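Local atomic coordinates of lipoate-protein ligase 1 (PDB entry 5T8U), a protein that belongs to the lipoate-protein ligases, pairing a lipoyl protein ligase A/B catalytic domain with a smaller C-terminal domain, and holds lipoic acid in this model. Residues R60-I65 and H101-V106. Numbering follows the deposited sequence.
With LPA (lipoic acid), chain C.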
# COMPACT_ATOMS: atom_id res chain seq x y z
N ARG A 60 6.30 7.40 -10.05
CA ARG A 60 5.10 7.53 -10.86
C ARG A 60 4.98 6.32 -11.78
O ARG A 60 5.97 5.68 -12.11
CB ARG A 60 5.12 8.82 -11.70
CG ARG A 60 5.13 10.10 -10.87
CD ARG A 60 5.70 11.26 -11.66
NE ARG A 60 4.91 11.58 -12.84
CZ ARG A 60 5.29 12.45 -13.78
NH1 ARG A 60 6.45 13.09 -13.68
NH2 ARG A 60 4.50 12.68 -14.82
N ASN A 61 3.74 6.02 -12.17
CA ASN A 61 3.46 4.86 -13.01
C ASN A 61 2.53 5.25 -14.14
O ASN A 61 1.68 6.14 -13.99
CB ASN A 61 2.83 3.72 -12.20
CG ASN A 61 3.50 3.51 -10.86
OD1 ASN A 61 4.54 2.85 -10.77
ND2 ASN A 61 2.91 4.07 -9.82
N ASN A 62 2.69 4.59 -15.28
CA ASN A 62 1.83 4.81 -16.43
C ASN A 62 0.47 4.15 -16.17
O ASN A 62 0.17 3.69 -15.07
CB ASN A 62 2.50 4.30 -17.70
CG ASN A 62 2.69 5.40 -18.73
OD1 ASN A 62 1.84 6.27 -18.90
ND2 ASN A 62 3.82 5.36 -19.43
N ARG A 63 -0.36 4.09 -17.21
CA ARG A 63 -1.73 3.60 -17.07
C ARG A 63 -1.73 2.19 -16.48
O ARG A 63 -1.25 1.25 -17.10
CB ARG A 63 -2.42 3.62 -18.43
CG ARG A 63 -2.44 5.02 -19.06
CD ARG A 63 -3.13 5.06 -20.41
NE ARG A 63 -2.29 4.50 -21.48
CZ ARG A 63 -2.55 3.40 -22.18
NH1 ARG A 63 -3.66 2.70 -21.97
NH2 ARG A 63 -1.71 3.01 -23.12
N SER A 64 -2.28 2.06 -15.27
CA SER A 64 -2.21 0.79 -14.55
C SER A 64 -3.43 0.63 -13.65
O SER A 64 -4.09 1.60 -13.27
CB SER A 64 -0.93 0.70 -13.71
OG SER A 64 0.20 1.08 -14.47
N ILE A 65 -3.71 -0.63 -13.31
CA ILE A 65 -4.68 -1.00 -12.29
C ILE A 65 -3.94 -1.81 -11.24
O ILE A 65 -3.37 -2.87 -11.56
CB ILE A 65 -5.86 -1.81 -12.86
CG1 ILE A 65 -6.54 -1.06 -14.00
CG2 ILE A 65 -6.87 -2.14 -11.76
CD1 ILE A 65 -7.21 0.24 -13.59
N HIS A 101 -3.72 4.15 -11.96
CA HIS A 101 -2.55 5.02 -11.97
C HIS A 101 -2.28 5.50 -13.39
O HIS A 101 -2.57 4.81 -14.37
CB HIS A 101 -1.29 4.29 -11.46
CG HIS A 101 -1.19 4.22 -9.97
ND1 HIS A 101 -2.16 4.71 -9.13
CD2 HIS A 101 -0.22 3.71 -9.18
CE1 HIS A 101 -1.79 4.51 -7.88
NE2 HIS A 101 -0.62 3.91 -7.88
N ASP A 102 -1.74 6.71 -13.48
CA ASP A 102 -1.16 7.21 -14.72
C ASP A 102 -0.20 8.34 -14.35
O ASP A 102 -0.00 8.65 -13.17
CB ASP A 102 -2.24 7.68 -15.71
CG ASP A 102 -3.00 8.90 -15.22
OD1 ASP A 102 -2.62 9.48 -14.19
OD2 ASP A 102 -3.99 9.28 -15.89
N LEU A 103 0.40 8.95 -15.37
CA LEU A 103 1.38 10.00 -15.12
C LEU A 103 0.78 11.24 -14.49
O LEU A 103 1.53 12.13 -14.08
CB LEU A 103 2.08 10.36 -16.43
CG LEU A 103 2.90 9.23 -17.06
CD1 LEU A 103 3.42 9.63 -18.43
CD2 LEU A 103 4.04 8.80 -16.16
N GLY A 104 -0.55 11.32 -14.38
CA GLY A 104 -1.18 12.44 -13.72
C GLY A 104 -1.24 12.35 -12.21
O GLY A 104 -1.84 13.22 -11.58
N ASN A 105 -0.63 11.33 -11.62
CA ASN A 105 -0.64 11.16 -10.17
C ASN A 105 0.74 10.74 -9.69
O ASN A 105 1.50 10.10 -10.42
CB ASN A 105 -1.69 10.12 -9.73
CG ASN A 105 -1.28 8.70 -10.06
OD1 ASN A 105 -1.62 8.17 -11.12
ND2 ASN A 105 -0.57 8.06 -9.14
N VAL A 106 1.04 11.12 -8.46
CA VAL A 106 2.31 10.79 -7.82
C VAL A 106 2.07 9.66 -6.82
O VAL A 106 0.95 9.45 -6.34
CB VAL A 106 2.93 12.03 -7.13
CG1 VAL A 106 4.33 11.72 -6.61
CG2 VAL A 106 2.97 13.21 -8.09
C1 LPA C . -7.21 2.94 -0.92
O1 LPA C . -7.86 3.94 -1.32
C2 LPA C . -5.69 3.01 -0.81
O2 LPA C . -7.82 1.88 -0.62
C3 LPA C . -5.09 3.10 -2.21
C4 LPA C . -3.59 2.81 -2.15
C5 LPA C . -3.08 2.61 -3.58
C6 LPA C . -1.73 2.22 -3.57
S6 LPA C . -1.39 1.51 -4.90
C7 LPA C . -0.55 3.81 -3.47
C8 LPA C . 0.72 3.56 -4.40
S8 LPA C . 0.46 1.95 -5.23
O HOH W 1 -0.53 8.57 -18.70
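Arg-60 lays its side chain across that of Leu-103 at about a right angle, and the two residues bury the most surface here, closely followed by His-101. A bend at chi3 (62°) turns the guanidinium toward Leu-103, where NH2 of Arg-60 donates to the backbone O of Leu-103 at 3.1 Å. The bond is only moderately straight (143° at the hydrogen), and the oxygen lies tilted from the guanidinium plane; NE, buried by the contact, has no partner in the model. Leu-103 is further packed by Asn-62, whose OD1 lies 3.6 Å from Leu-103 CG.

His-101 and Asn-61 run side by side in the same direction, their ring and amide planes 10° apart. Asn-61 ND2 approaches His-101 CD2 to 3.2 Å, a contact without a hydrogen bond, while Asn-61 OD1 is engaged by Asn-25 ND2. Asn-105 ND2 sits over one ring face, offset toward its rim. At the ring edge, NE2 of His-101 stands 3.5 Å from S8 of lipoic acid, which makes this histidine part of the ligand pocket.

The backbone holds the register: Ser-64 and His-101 form an antiparallel hydrogen-bonded pair, in which Ser-64 N donates to His-101 O and His-101 N to Ser-64 O, each at 2.9 Å. Beyond it, a type I turn runs from Asp-102 to Asn-105. Asp-102 OD1 accepts from Gly-104 N in an Asx turn, and Asn-105 OD1 receives Asp-102 N almost straight.

The Ser-64–His-101 pairing joins strands 64-66 and 99-101 of a three-stranded sheet, with 88-90 along the other edge of 64-66. The turn then leads into strand 105-112 of the large mixed sheet, where helix 213-227 packs on Arg-60 and Val-106 through Cys-213, while Thr-168 of strand 162-170 touches His-101 and Asn-105.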